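Local structure of PROTEIN (hypothetical protein EF0366) (Enterococcus faecalis, 1VPY) at residues Ser122-Thr128 with Leu151-Trp156; Arg15-Phe21 with Leu42-Asp48; Leu135-Arg139 with Phe168-Phe174; Asp180-Ile184 with Asn209-Trp213; Val64-Glu69 with Pro107-Lys113. The protein is of unknown function but belongs to the DUF72 family and folds as an eight-stranded TIM alpha/beta barrel. Residues are numbered along the deposited sequence.

Overall arrangement
All five contacts join neighbouring parts of one TIM barrel. Contact 2 pairs the first two strands. Contacts 1 and 4 link successive loops beyond the C-terminal strand ends, their centres about 15 Å apart, with a long, weak ion pair from Arg152 NH1 to Glu181 OE1 (3.4 Å). Contact 3 packs the outer helices following the loops of contact 1, touching it at Phe125 CZ to Leu135 CD2 (4.0 Å). Contact 5, centred about 14 Å from contact 2 and about 33 Å from contact 1, ties helix ends near the N-terminal strand ends. No active site is established; an unidentified molecule, probably from crystallisation, lies about 4 Å from the Phe125 side chain and may mark a pocket.

Contact 1: Ser122-Thr128 with Leu151-Trp156; sequences SGTFGCT and LRNNSW
Two beta-alpha loops at the C-terminal mouth of the TIM barrel, following strands 114-120 and 147-150, run beside each other with CA atoms 4.5 Å apart at Gly123-Arg152 and 5.2 Å at Cys127-Trp156. Residues 122-125 form a type I turn closed by Phe125 N to Ser122 O (3.1 Å). Along 151-156, Leu151 CD2 reaches the edge of the Phe125 ring (CE1, 4.5 Å). Arg152 offers its carbonyl O to Gly123 CA in a CA-H...O contact (3.4 Å), while its guanidinium leads away to a salt bridge with Glu150. Asn153 (chi1 t) donates from ND2 to Gly123 O (2.7 Å, 179°); its OD1 accepts from Ser155 N (2.9 Å), an Asx turn, and from Ser155 OG (2.7 Å). Ser155 (chi1 p) accepts at OG from Cys127 N (3.0 Å). Trp156 (chi1 m, chi2 107°) donates from NE1 to Phe125 O (3.0 Å). Over its six-membered ring sits Cys127 CA, 3.6 Å from the centroid and 4° off the normal, a CH-pi contact. Every hydrogen bond between the loops pairs a side chain of 151-156 with a backbone group of 122-128, so the second loop binds the main chain of the first through its side chains.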
# COMPACT_ATOMS: atom_id res chain seq x y z
N SER A 122 -4.16 -1.66 11.98
CA SER A 122 -4.85 -0.61 12.71
C SER A 122 -3.96 0.13 13.70
O SER A 122 -2.82 -0.27 13.96
CB SER A 122 -6.05 -1.20 13.44
OG SER A 122 -6.95 -1.73 12.51
N GLY A 123 -4.51 1.21 14.25
CA GLY A 123 -3.83 1.99 15.27
C GLY A 123 -3.57 1.21 16.54
O GLY A 123 -2.70 1.57 17.32
N THR A 124 -4.32 0.12 16.73
CA THR A 124 -4.22 -0.72 17.93
C THR A 124 -3.14 -1.80 17.79
O THR A 124 -2.75 -2.43 18.78
CB THR A 124 -5.57 -1.40 18.25
OG1 THR A 124 -5.87 -2.37 17.24
CG2 THR A 124 -6.69 -0.38 18.33
N PHE A 125 -2.68 -2.02 16.56
CA PHE A 125 -1.59 -2.95 16.25
C PHE A 125 -0.25 -2.25 16.41
O PHE A 125 0.25 -1.59 15.48
CB PHE A 125 -1.76 -3.47 14.81
CG PHE A 125 -0.80 -4.57 14.42
CD1 PHE A 125 0.44 -4.27 13.86
CD2 PHE A 125 -1.16 -5.90 14.57
CE1 PHE A 125 1.32 -5.28 13.47
CE2 PHE A 125 -0.29 -6.93 14.18
CZ PHE A 125 0.95 -6.61 13.64
N GLY A 126 0.33 -2.38 17.60
CA GLY A 126 1.57 -1.70 17.93
C GLY A 126 2.72 -2.64 18.19
O GLY A 126 2.57 -3.86 18.08
N CYS A 127 3.87 -2.07 18.54
CA CYS A 127 5.10 -2.80 18.78
C CYS A 127 4.99 -3.71 20.01
O CYS A 127 5.21 -3.29 21.15
CB CYS A 127 6.27 -1.82 18.93
SG CYS A 127 7.89 -2.53 19.27
N THR A 128 4.61 -4.96 19.76
CA THR A 128 4.52 -5.98 20.80
C THR A 128 5.12 -7.29 20.30
O THR A 128 5.03 -7.61 19.11
CB THR A 128 3.05 -6.16 21.33
OG1 THR A 128 3.06 -6.90 22.55
CG2 THR A 128 2.15 -6.86 20.33
N LEU A 151 1.65 0.54 8.83
CA LEU A 151 1.31 0.64 10.26
C LEU A 151 0.64 1.99 10.60
O LEU A 151 0.92 3.00 9.95
CB LEU A 151 2.57 0.47 11.12
CG LEU A 151 3.62 -0.58 10.73
CD1 LEU A 151 4.98 -0.22 11.28
CD2 LEU A 151 3.22 -1.97 11.17
N ARG A 152 -0.24 1.99 11.61
CA ARG A 152 -0.91 3.21 12.10
C ARG A 152 -0.63 3.47 13.57
O ARG A 152 -1.41 4.15 14.24
CB ARG A 152 -2.44 3.16 11.93
CG ARG A 152 -2.94 3.19 10.51
CD ARG A 152 -4.20 4.04 10.35
NE ARG A 152 -4.90 3.75 9.09
CZ ARG A 152 -4.38 3.90 7.87
NH1 ARG A 152 -3.13 4.34 7.73
NH2 ARG A 152 -5.09 3.61 6.79
N ASN A 153 0.47 2.93 14.07
CA ASN A 153 0.84 3.10 15.48
C ASN A 153 2.28 3.59 15.63
O ASN A 153 3.20 2.97 15.09
CB ASN A 153 0.63 1.79 16.24
CG ASN A 153 0.84 1.93 17.72
OD1 ASN A 153 1.98 2.07 18.19
ND2 ASN A 153 -0.24 1.90 18.48
N ASN A 154 2.46 4.68 16.36
CA ASN A 154 3.76 5.34 16.44
C ASN A 154 4.81 4.65 17.33
O ASN A 154 5.98 5.05 17.31
CB ASN A 154 3.61 6.80 16.87
CG ASN A 154 3.55 6.96 18.37
OD1 ASN A 154 4.50 7.44 18.99
ND2 ASN A 154 2.45 6.53 18.98
N SER A 155 4.42 3.63 18.09
CA SER A 155 5.36 2.93 18.97
C SER A 155 6.42 2.18 18.16
O SER A 155 7.57 2.05 18.60
CB SER A 155 4.66 1.99 19.96
OG SER A 155 4.15 0.83 19.33
N TRP A 156 6.02 1.69 16.99
CA TRP A 156 6.94 1.13 15.99
C TRP A 156 8.02 2.14 15.58
O TRP A 156 9.10 1.75 15.15
CB TRP A 156 6.18 0.74 14.72
CG TRP A 156 5.16 -0.35 14.88
CD1 TRP A 156 3.80 -0.21 14.87
CD2 TRP A 156 5.41 -1.75 15.04
NE1 TRP A 156 3.19 -1.43 15.02
CE2 TRP A 156 4.16 -2.39 15.14
CE3 TRP A 156 6.58 -2.53 15.12
CZ2 TRP A 156 4.04 -3.78 15.30
CZ3 TRP A 156 6.46 -3.90 15.29
CH2 TRP A 156 5.19 -4.51 15.38

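Contact 2: Arg15-Phe21 with Leu42-Asp48; sequences RLGLTSF and LPLVEMD
Adjacent parallel strands of the TIM barrel, 15-18 and 44-47, meet here, their axes 4.7 Å apart at closest and inclined at 35° (signed crossing -35°). CA atoms fall nearest at Gly17-Leu44 (4.6 Å) and Thr19-Glu46 (4.7 Å). Glu46 N donates to Leu18 O (2.7 Å, 173°). Gly17 CA lies 3.1 Å from Leu44 O, so close that an ideal CB there would clash with that oxygen.

Arg15 loses the most surface, 72 Å². Arg15 CB packs on Leu44 CB (3.8 Å) and Pro43 CG (3.9 Å), while its guanidinium goes on to a salt bridge with Glu250. Leu44 (63 Å², chi1 t, chi2 p) also brings CD2 to 3.4 Å from Arg15 O; its own O accepts from Tyr38 OH of helix 35-41, a hydroxyl also bonded to Leu18 N. Beyond the strand end an inverse gamma turn centred on Ser20 swings Phe21 (64 Å², chi1 p) back, its CB 4.0 Å from Val45 CG2. The selenomethionine Met47 makes an oblique Met-aromatic contact, SE 5.2 Å from the Phe21 centroid. Where the strands part, water 1 bridges them, donating to Thr19 O and accepting from Asp48 N, each at 3.0 Å.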
# COMPACT_ATOMS: atom_id res chain seq x y z
N ARG A 15 5.77 4.99 -10.27
CA ARG A 15 4.39 4.86 -10.74
C ARG A 15 3.42 5.57 -9.79
O ARG A 15 3.50 5.41 -8.57
CB ARG A 15 4.00 3.39 -10.84
CG ARG A 15 4.69 2.61 -11.93
CD ARG A 15 4.46 1.14 -11.68
NE ARG A 15 4.64 0.32 -12.87
CZ ARG A 15 5.75 -0.35 -13.16
NH1 ARG A 15 6.78 -0.30 -12.33
NH2 ARG A 15 5.83 -1.07 -14.26
N LEU A 16 2.51 6.35 -10.37
CA LEU A 16 1.49 7.04 -9.60
C LEU A 16 0.13 6.37 -9.78
O LEU A 16 -0.26 6.02 -10.89
CB LEU A 16 1.41 8.51 -9.99
CG LEU A 16 2.74 9.27 -10.04
CD1 LEU A 16 2.50 10.71 -10.40
CD2 LEU A 16 3.48 9.14 -8.72
N GLY A 17 -0.59 6.22 -8.67
CA GLY A 17 -1.89 5.56 -8.71
C GLY A 17 -2.87 6.01 -7.65
O GLY A 17 -2.52 6.78 -6.76
N LEU A 18 -4.09 5.51 -7.76
CA LEU A 18 -5.17 5.85 -6.83
C LEU A 18 -5.81 4.59 -6.26
O LEU A 18 -5.46 3.47 -6.63
CB LEU A 18 -6.27 6.65 -7.54
CG LEU A 18 -5.93 7.80 -8.48
CD1 LEU A 18 -7.17 8.26 -9.21
CD2 LEU A 18 -5.31 8.94 -7.70
N THR A 19 -6.75 4.80 -5.35
CA THR A 19 -7.63 3.76 -4.86
C THR A 19 -8.95 3.80 -5.61
O THR A 19 -9.53 2.76 -5.95
CB THR A 19 -7.89 3.97 -3.37
OG1 THR A 19 -6.64 3.96 -2.67
CG2 THR A 19 -8.77 2.86 -2.82
N SER A 20 -9.43 5.02 -5.85
CA SER A 20 -10.73 5.25 -6.48
C SER A 20 -10.65 5.35 -7.99
O SER A 20 -10.98 6.39 -8.58
CB SER A 20 -11.41 6.48 -5.89
OG SER A 20 -11.69 6.28 -4.51
N PHE A 21 -10.19 4.27 -8.62
CA PHE A 21 -10.50 4.03 -10.03
C PHE A 21 -12.02 4.06 -10.13
O PHE A 21 -12.58 4.48 -11.14
CB PHE A 21 -9.90 2.70 -10.54
CG PHE A 21 -10.63 1.46 -10.06
CD1 PHE A 21 -10.36 0.92 -8.81
CD2 PHE A 21 -11.57 0.84 -10.88
CE1 PHE A 21 -11.04 -0.21 -8.36
CE2 PHE A 21 -12.24 -0.29 -10.44
CZ PHE A 21 -11.98 -0.82 -9.18
N LEU A 42 -3.20 5.74 -16.15
CA LEU A 42 -2.29 5.46 -15.03
C LEU A 42 -1.64 4.07 -15.05
O LEU A 42 -2.25 3.11 -15.53
CB LEU A 42 -2.96 5.76 -13.68
CG LEU A 42 -3.18 7.26 -13.40
CD1 LEU A 42 -4.01 7.49 -12.15
CD2 LEU A 42 -1.86 8.01 -13.29
N PRO A 43 -0.39 3.97 -14.56
CA PRO A 43 0.36 2.71 -14.54
C PRO A 43 0.19 1.91 -13.24
O PRO A 43 0.75 0.81 -13.12
CB PRO A 43 1.80 3.19 -14.66
CG PRO A 43 1.81 4.51 -13.92
CD PRO A 43 0.41 5.08 -14.02
N LEU A 44 -0.55 2.44 -12.29
CA LEU A 44 -0.67 1.79 -11.00
C LEU A 44 -2.03 2.06 -10.40
O LEU A 44 -2.56 3.17 -10.52
CB LEU A 44 0.43 2.31 -10.07
CG LEU A 44 0.59 1.77 -8.65
CD1 LEU A 44 0.99 0.30 -8.64
CD2 LEU A 44 1.60 2.62 -7.92
N VAL A 45 -2.60 1.05 -9.77
CA VAL A 45 -3.84 1.21 -9.03
C VAL A 45 -3.73 0.45 -7.71
O VAL A 45 -3.03 -0.55 -7.62
CB VAL A 45 -5.06 0.72 -9.84
CG1 VAL A 45 -5.20 -0.79 -9.77
CG2 VAL A 45 -6.34 1.39 -9.35
N GLU A 46 -4.40 0.96 -6.68
CA GLU A 46 -4.62 0.17 -5.49
C GLU A 46 -6.06 -0.25 -5.45
O GLU A 46 -6.97 0.58 -5.56
CB GLU A 46 -4.28 0.95 -4.22
CG GLU A 46 -4.51 0.12 -2.96
CD GLU A 46 -4.29 0.92 -1.70
OE1 GLU A 46 -3.26 1.62 -1.60
OE2 GLU A 46 -5.15 0.86 -0.80
N MSE A 47 -6.28 -1.55 -5.31
CA MSE A 47 -7.62 -2.08 -5.20
C MSE A 47 -7.87 -2.58 -3.80
O MSE A 47 -7.13 -3.43 -3.29
CB MSE A 47 -7.84 -3.17 -6.23
CG MSE A 47 -7.76 -2.64 -7.64
SE MSE A 47 -8.36 -3.95 -8.95
CE MSE A 47 -10.33 -4.03 -8.50
N ASP A 48 -8.91 -2.02 -3.18
CA ASP A 48 -9.27 -2.34 -1.81
C ASP A 48 -10.38 -3.37 -1.73
O ASP A 48 -10.69 -3.87 -0.66
CB ASP A 48 -9.68 -1.06 -1.10
CG ASP A 48 -8.51 -0.13 -0.84
OD1 ASP A 48 -7.35 -0.51 -1.13
OD2 ASP A 48 -8.74 0.99 -0.34
O HOH W 1 -10.30 0.11 -4.85

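Contact 3: Leu135-Arg139 with Phe168-Phe174; sequences LQKIR and FMKENQF
Apolar packing sets helix 129-141, through residues 135-139, against the C-terminal end of helix 162-171. Leu135 (chi1 m, chi2 t) puts CD1 3.7 Å from Phe168 CE2 and 3.9 Å from CE of the selenomethionine Met169. Gln136 CG meets the Phe168 ring edge at CE1 (3.7 Å). Phe174 (chi1 m, chi2 -38°) reaches back beneath the first helix: its CZ lies 3.4 Å from Leu135 O, 3.6 Å from Arg139 CB and 4.2 Å from Ile138 CG2.

The polar part centres on Arg139 (chi1 t, chi2 p, chi3 m), whose CA is 6.9 Å from Asn172 CA. Arg139 NH1 donates to Asn172 O (3.0 Å, 170°) and to water 2 (2.7 Å), which donates onward to Gln173 O (2.7 Å); NH2 is held by Leu145 O and Phe142 O. One guanidinium face lies over Phe174 CE1. Asn172 ND2 bonds Phe168 O (2.7 Å).

Backbone bonds define the helix end. Phe174 N to Met169 O (2.8 Å) and Gln173 N to Lys170 O (2.9 Å), with Gln173 at phi/psi 53/29, make a Schellman motif. Such packing of successive outer helices, with Arg139 and Phe174 resting on Ile147 of the strand between them, belongs to the helical layer of a TIM barrel.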
# COMPACT_ATOMS: atom_id res chain seq x y z
N LEU A 135 3.92 -10.79 12.34
CA LEU A 135 4.52 -10.30 11.10
C LEU A 135 5.40 -11.37 10.47
O LEU A 135 5.53 -11.46 9.25
CB LEU A 135 5.31 -9.01 11.32
CG LEU A 135 4.55 -7.73 11.67
CD1 LEU A 135 5.51 -6.55 11.77
CD2 LEU A 135 3.46 -7.43 10.67
N GLN A 136 6.01 -12.20 11.32
CA GLN A 136 6.79 -13.34 10.86
C GLN A 136 5.87 -14.38 10.23
O GLN A 136 6.22 -14.97 9.20
CB GLN A 136 7.63 -13.93 11.99
CG GLN A 136 8.74 -13.00 12.44
CD GLN A 136 9.57 -13.54 13.59
OE1 GLN A 136 9.05 -14.21 14.48
NE2 GLN A 136 10.85 -13.23 13.58
N LYS A 137 4.70 -14.59 10.82
CA LYS A 137 3.67 -15.47 10.24
C LYS A 137 3.22 -14.97 8.86
O LYS A 137 2.99 -15.78 7.95
CB LYS A 137 2.47 -15.64 11.17
CG LYS A 137 2.74 -16.48 12.44
CD LYS A 137 1.46 -17.06 13.04
CE LYS A 137 0.66 -16.03 13.84
NZ LYS A 137 -0.75 -16.47 14.03
N ILE A 138 3.08 -13.65 8.71
CA ILE A 138 2.75 -13.03 7.43
C ILE A 138 3.79 -13.40 6.37
O ILE A 138 3.44 -13.81 5.26
CB ILE A 138 2.65 -11.48 7.53
CG1 ILE A 138 1.48 -11.05 8.42
CG2 ILE A 138 2.54 -10.85 6.14
CD1 ILE A 138 0.11 -11.25 7.81
N ARG A 139 5.06 -13.25 6.73
CA ARG A 139 6.17 -13.54 5.82
C ARG A 139 6.13 -14.99 5.35
O ARG A 139 6.26 -15.26 4.15
CB ARG A 139 7.52 -13.20 6.46
CG ARG A 139 8.77 -13.59 5.64
CD ARG A 139 8.99 -12.70 4.44
NE ARG A 139 8.03 -12.95 3.38
CZ ARG A 139 7.82 -12.14 2.34
NH1 ARG A 139 8.50 -11.02 2.21
NH2 ARG A 139 6.92 -12.46 1.42
N PHE A 168 14.19 -5.32 11.06
CA PHE A 168 13.24 -6.42 10.97
C PHE A 168 12.51 -6.42 9.63
O PHE A 168 12.26 -7.48 9.06
CB PHE A 168 12.24 -6.36 12.13
CG PHE A 168 11.14 -7.39 12.05
CD1 PHE A 168 11.34 -8.68 12.55
CD2 PHE A 168 9.92 -7.08 11.46
CE1 PHE A 168 10.33 -9.64 12.47
CE2 PHE A 168 8.91 -8.03 11.38
CZ PHE A 168 9.11 -9.31 11.89
N MSE A 169 12.16 -5.23 9.14
CA MSE A 169 11.51 -5.10 7.84
C MSE A 169 12.47 -5.46 6.71
O MSE A 169 12.10 -6.18 5.79
CB MSE A 169 10.95 -3.69 7.64
CG MSE A 169 9.92 -3.26 8.69
SE MSE A 169 8.19 -4.18 8.58
CE MSE A 169 7.33 -3.51 10.23
N LYS A 170 13.70 -4.95 6.80
CA LYS A 170 14.76 -5.32 5.86
C LYS A 170 15.02 -6.82 5.83
O LYS A 170 15.00 -7.43 4.75
CB LYS A 170 16.07 -4.58 6.17
CG LYS A 170 16.42 -3.47 5.21
CD LYS A 170 17.88 -3.57 4.80
CE LYS A 170 18.35 -2.31 4.09
NZ LYS A 170 18.63 -1.22 5.07
N GLU A 171 15.24 -7.42 7.00
CA GLU A 171 15.50 -8.86 7.11
C GLU A 171 14.42 -9.73 6.47
O GLU A 171 14.72 -10.79 5.93
CB GLU A 171 15.68 -9.28 8.57
CG GLU A 171 17.08 -9.08 9.11
CD GLU A 171 17.12 -9.09 10.64
OE1 GLU A 171 16.05 -9.28 11.27
OE2 GLU A 171 18.22 -8.91 11.20
N ASN A 172 13.17 -9.27 6.53
CA ASN A 172 12.06 -10.02 5.97
C ASN A 172 11.65 -9.56 4.58
O ASN A 172 10.62 -9.99 4.06
CB ASN A 172 10.86 -9.96 6.91
CG ASN A 172 11.09 -10.71 8.20
OD1 ASN A 172 11.18 -11.94 8.21
ND2 ASN A 172 11.20 -9.98 9.30
N GLN A 173 12.47 -8.71 3.97
CA GLN A 173 12.19 -8.10 2.67
C GLN A 173 10.81 -7.41 2.62
O GLN A 173 10.18 -7.35 1.56
CB GLN A 173 12.32 -9.11 1.51
CG GLN A 173 13.71 -9.69 1.32
CD GLN A 173 13.89 -11.04 1.99
OE1 GLN A 173 12.94 -11.64 2.50
NE2 GLN A 173 15.12 -11.54 1.98
N PHE A 174 10.34 -6.92 3.76
CA PHE A 174 9.09 -6.18 3.81
C PHE A 174 9.34 -4.78 3.29
O PHE A 174 10.35 -4.15 3.63
CB PHE A 174 8.53 -6.12 5.23
CG PHE A 174 7.83 -7.38 5.68
CD1 PHE A 174 7.05 -8.12 4.79
CD2 PHE A 174 7.92 -7.80 7.00
CE1 PHE A 174 6.40 -9.29 5.22
CE2 PHE A 174 7.28 -8.96 7.44
CZ PHE A 174 6.52 -9.70 6.54
O HOH W 2 8.23 -8.93 0.53

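Contact 4: Asp180-Ile184 with Asn209-Trp213; sequences DEPQI and NAAGW
Neither segment is regular in its contacting part. Residues 180-184 leave the end of strand 175-180 in an extended course, Glu181 at phi/psi -159/164 and Pro182 at -54/138, whereas Ala210 to Trp213 form a type II turn, with Ala211 at -51/118, Gly212 at 65/39 and a weak closing bond from Trp213 N to Ala210 O (3.1 Å). The backbones come closest at Pro182-Ala210, CA to CA 4.8 Å.

Pro182 is wedged into the other loop: its CG is 3.1 Å from Asn209 O and its CB 3.5 Å from Ala210 CA. The two loops extend strands 175-180 and 201-205, neighbours in the TIM barrel, so the contact joins consecutive loops at the C-terminal mouth. Trp213 (chi1 t, chi2 -92°), losing 105 Å², covers the proline; Pro182 CD stands 3.6 Å from the six-membered ring centroid, 8° off its normal, a CH-pi contact. The ring edge takes Ile184, CD1 to Trp213 CD1 3.5 Å. A cation-pi interaction with Lys222 and an inclined meeting with the His206 ring also engage this indole. At the edge too, Trp213 NE1 gives a weak hydrogen bond to Glu181 OE2 (3.4 Å, 148°), Glu181 adopting chi1 p and chi2 t.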
# COMPACT_ATOMS: atom_id res chain seq x y z
N ASP A 180 2.01 9.55 4.50
CA ASP A 180 1.58 10.89 4.86
C ASP A 180 0.13 10.77 5.30
O ASP A 180 -0.71 10.29 4.55
CB ASP A 180 1.70 11.86 3.68
CG ASP A 180 1.48 13.29 4.10
OD1 ASP A 180 2.26 13.79 4.95
OD2 ASP A 180 0.52 13.92 3.60
N GLU A 181 -0.14 11.17 6.54
CA GLU A 181 -1.47 11.00 7.12
C GLU A 181 -1.71 11.96 8.30
O GLU A 181 -0.76 12.54 8.83
CB GLU A 181 -1.68 9.53 7.52
CG GLU A 181 -0.74 9.03 8.62
CD GLU A 181 -0.99 7.57 8.97
OE1 GLU A 181 -0.72 6.70 8.10
OE2 GLU A 181 -1.44 7.30 10.10
N PRO A 182 -2.97 12.14 8.71
CA PRO A 182 -3.30 13.07 9.78
C PRO A 182 -2.51 12.81 11.07
O PRO A 182 -2.34 11.66 11.47
CB PRO A 182 -4.79 12.81 10.01
CG PRO A 182 -5.27 12.32 8.72
CD PRO A 182 -4.18 11.48 8.19
N GLN A 183 -2.04 13.87 11.70
CA GLN A 183 -1.27 13.73 12.92
C GLN A 183 -2.16 13.76 14.15
O GLN A 183 -2.60 14.82 14.58
CB GLN A 183 -0.19 14.82 12.99
CG GLN A 183 0.89 14.66 11.94
CD GLN A 183 1.68 13.38 12.11
OE1 GLN A 183 2.36 13.18 13.12
NE2 GLN A 183 1.59 12.50 11.13
N ILE A 184 -2.46 12.58 14.69
CA ILE A 184 -3.18 12.48 15.96
C ILE A 184 -2.19 12.72 17.11
O ILE A 184 -1.20 12.00 17.23
CB ILE A 184 -3.87 11.09 16.15
CG1 ILE A 184 -4.66 10.69 14.90
CG2 ILE A 184 -4.79 11.11 17.37
CD1 ILE A 184 -5.01 9.19 14.85
N ASN A 209 -6.29 15.55 7.04
CA ASN A 209 -7.51 15.84 7.78
C ASN A 209 -7.73 14.82 8.91
O ASN A 209 -8.05 13.66 8.66
CB ASN A 209 -8.70 15.89 6.81
CG ASN A 209 -9.95 16.49 7.43
OD1 ASN A 209 -10.04 16.69 8.64
ND2 ASN A 209 -10.93 16.79 6.59
N ALA A 210 -7.55 15.28 10.15
CA ALA A 210 -7.60 14.43 11.35
C ALA A 210 -8.97 13.79 11.64
O ALA A 210 -9.03 12.77 12.33
CB ALA A 210 -7.11 15.22 12.57
N ALA A 211 -10.04 14.38 11.13
CA ALA A 211 -11.41 13.95 11.45
C ALA A 211 -11.66 12.45 11.26
O ALA A 211 -11.53 11.92 10.15
CB ALA A 211 -12.42 14.75 10.64
N GLY A 212 -11.99 11.78 12.37
CA GLY A 212 -12.29 10.34 12.37
C GLY A 212 -11.13 9.42 12.02
O GLY A 212 -11.33 8.41 11.34
N TRP A 213 -9.93 9.76 12.49
CA TRP A 213 -8.74 8.98 12.17
C TRP A 213 -8.32 8.01 13.29
O TRP A 213 -8.59 8.23 14.47
CB TRP A 213 -7.57 9.89 11.77
CG TRP A 213 -6.57 9.16 10.96
CD1 TRP A 213 -5.45 8.51 11.43
CD2 TRP A 213 -6.60 8.94 9.55
NE1 TRP A 213 -4.79 7.92 10.38
CE2 TRP A 213 -5.46 8.16 9.21
CE3 TRP A 213 -7.47 9.34 8.52
CZ2 TRP A 213 -5.17 7.77 7.89
CZ3 TRP A 213 -7.19 8.94 7.21
CH2 TRP A 213 -6.04 8.16 6.91

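Contact 5: Val64-Glu69 with Pro107-Lys113; sequences VKAVPE and PLIESKK
This is a small contact (289 Å² buried) between the ends of two outer helices of the TIM barrel, where helix 57-65 and helix 106-109 run out ahead of strands 72-76 and 114-120, near the N-terminal ends of the strands. Nearest CA atoms are Val64 and Leu108, 6.2 Å apart.

Two residues carry most of it, Lys113 (101 Å²) and Val64 (94 Å²). Val64 (chi1 t) inserts its methyls against residues 107-111: CG2 is 3.7 Å from Leu108 CA and 3.8 Å from Pro107 O, and CG1 is 3.7 Å from Ser111 CB. Beneath it, Leu108 and Val67 both rest on Phe73 of strand 72-76.

Ser111 (chi1 p) donates from OG to Leu108 O (2.5 Å) and accepts from Lys113 N (3.2 Å), an ST turn; Lys112 takes positive phi (69/14), and the chain turns so that Lys113 faces residues 64-69. Its side chain, chi1 m and then t throughout, reaches across fully stretched into the backbone carbonyls of residues 64-68. There Lys113 NZ donates to Val64 O at 3.0 Å, Val67 O at 3.1 Å and, weakly, Pro68 O at 3.3 Å.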
# COMPACT_ATOMS: atom_id res chain seq x y z
N VAL A 64 -6.79 -8.77 -14.46
CA VAL A 64 -5.48 -8.95 -15.08
C VAL A 64 -5.54 -8.71 -16.59
O VAL A 64 -4.75 -7.92 -17.12
CB VAL A 64 -4.88 -10.34 -14.74
CG1 VAL A 64 -3.71 -10.68 -15.65
CG2 VAL A 64 -4.45 -10.37 -13.29
N LYS A 65 -6.49 -9.36 -17.27
CA LYS A 65 -6.64 -9.23 -18.72
C LYS A 65 -6.99 -7.80 -19.19
O LYS A 65 -6.68 -7.43 -20.33
CB LYS A 65 -7.70 -10.22 -19.23
CG LYS A 65 -7.33 -11.69 -19.03
N ALA A 66 -7.60 -7.02 -18.31
CA ALA A 66 -8.17 -5.71 -18.67
C ALA A 66 -7.16 -4.56 -18.71
O ALA A 66 -7.48 -3.46 -19.17
CB ALA A 66 -9.30 -5.36 -17.72
N VAL A 67 -5.95 -4.83 -18.22
CA VAL A 67 -4.91 -3.80 -18.12
C VAL A 67 -3.73 -4.09 -19.08
O VAL A 67 -3.53 -5.24 -19.49
CB VAL A 67 -4.43 -3.64 -16.66
CG1 VAL A 67 -5.60 -3.25 -15.76
CG2 VAL A 67 -3.79 -4.91 -16.15
N PRO A 68 -2.94 -3.05 -19.46
CA PRO A 68 -1.77 -3.23 -20.32
C PRO A 68 -0.71 -4.18 -19.74
O PRO A 68 -0.73 -4.49 -18.54
CB PRO A 68 -1.18 -1.81 -20.41
CG PRO A 68 -2.32 -0.92 -20.16
CD PRO A 68 -3.13 -1.63 -19.11
N GLU A 69 0.20 -4.63 -20.61
CA GLU A 69 1.24 -5.60 -20.26
C GLU A 69 2.05 -5.25 -19.00
O GLU A 69 2.50 -6.14 -18.29
CB GLU A 69 2.16 -5.87 -21.46
CG GLU A 69 2.87 -4.64 -22.02
CD GLU A 69 3.59 -4.90 -23.34
OE1 GLU A 69 3.09 -5.70 -24.17
OE2 GLU A 69 4.67 -4.29 -23.55
N PRO A 107 -4.16 -15.70 -10.45
CA PRO A 107 -3.93 -15.17 -11.79
C PRO A 107 -3.15 -13.85 -11.79
O PRO A 107 -2.51 -13.54 -12.78
CB PRO A 107 -5.36 -14.95 -12.33
CG PRO A 107 -6.24 -15.75 -11.45
CD PRO A 107 -5.59 -15.68 -10.11
N LEU A 108 -3.21 -13.10 -10.69
CA LEU A 108 -2.40 -11.89 -10.55
C LEU A 108 -0.94 -12.23 -10.23
O LEU A 108 -0.02 -11.65 -10.82
CB LEU A 108 -3.00 -10.96 -9.48
CG LEU A 108 -2.19 -9.74 -9.01
CD1 LEU A 108 -2.05 -8.70 -10.11
CD2 LEU A 108 -2.83 -9.14 -7.79
N ILE A 109 -0.74 -13.16 -9.31
CA ILE A 109 0.60 -13.60 -8.90
C ILE A 109 1.39 -14.17 -10.08
O ILE A 109 2.55 -13.82 -10.30
CB ILE A 109 0.49 -14.63 -7.75
CG1 ILE A 109 0.10 -13.93 -6.44
CG2 ILE A 109 1.79 -15.43 -7.58
CD1 ILE A 109 -0.46 -14.88 -5.39
N GLU A 110 0.73 -15.03 -10.86
CA GLU A 110 1.34 -15.64 -12.04
C GLU A 110 1.50 -14.66 -13.21
O GLU A 110 2.20 -14.95 -14.18
CB GLU A 110 0.51 -16.85 -12.49
CG GLU A 110 0.43 -17.98 -11.48
CD GLU A 110 -0.74 -18.92 -11.74
OE1 GLU A 110 -1.59 -18.62 -12.61
OE2 GLU A 110 -0.81 -19.97 -11.07
N SER A 111 0.86 -13.50 -13.11
CA SER A 111 0.83 -12.54 -14.21
C SER A 111 2.00 -11.57 -14.24
O SER A 111 2.26 -10.95 -15.27
CB SER A 111 -0.48 -11.75 -14.20
OG SER A 111 -0.46 -10.79 -13.16
N LYS A 112 2.68 -11.43 -13.10
CA LYS A 112 3.77 -10.46 -12.94
C LYS A 112 3.29 -8.99 -12.93
O LYS A 112 4.10 -8.06 -13.05
CB LYS A 112 4.88 -10.67 -14.00
N LYS A 113 1.98 -8.79 -12.78
CA LYS A 113 1.40 -7.45 -12.69
C LYS A 113 1.17 -7.03 -11.24
O LYS A 113 0.57 -5.99 -10.96
CB LYS A 113 0.09 -7.37 -13.48
CG LYS A 113 0.24 -7.77 -14.94
CD LYS A 113 -0.94 -7.32 -15.77
CE LYS A 113 -0.73 -7.66 -17.23
NZ LYS A 113 -1.96 -7.46 -18.03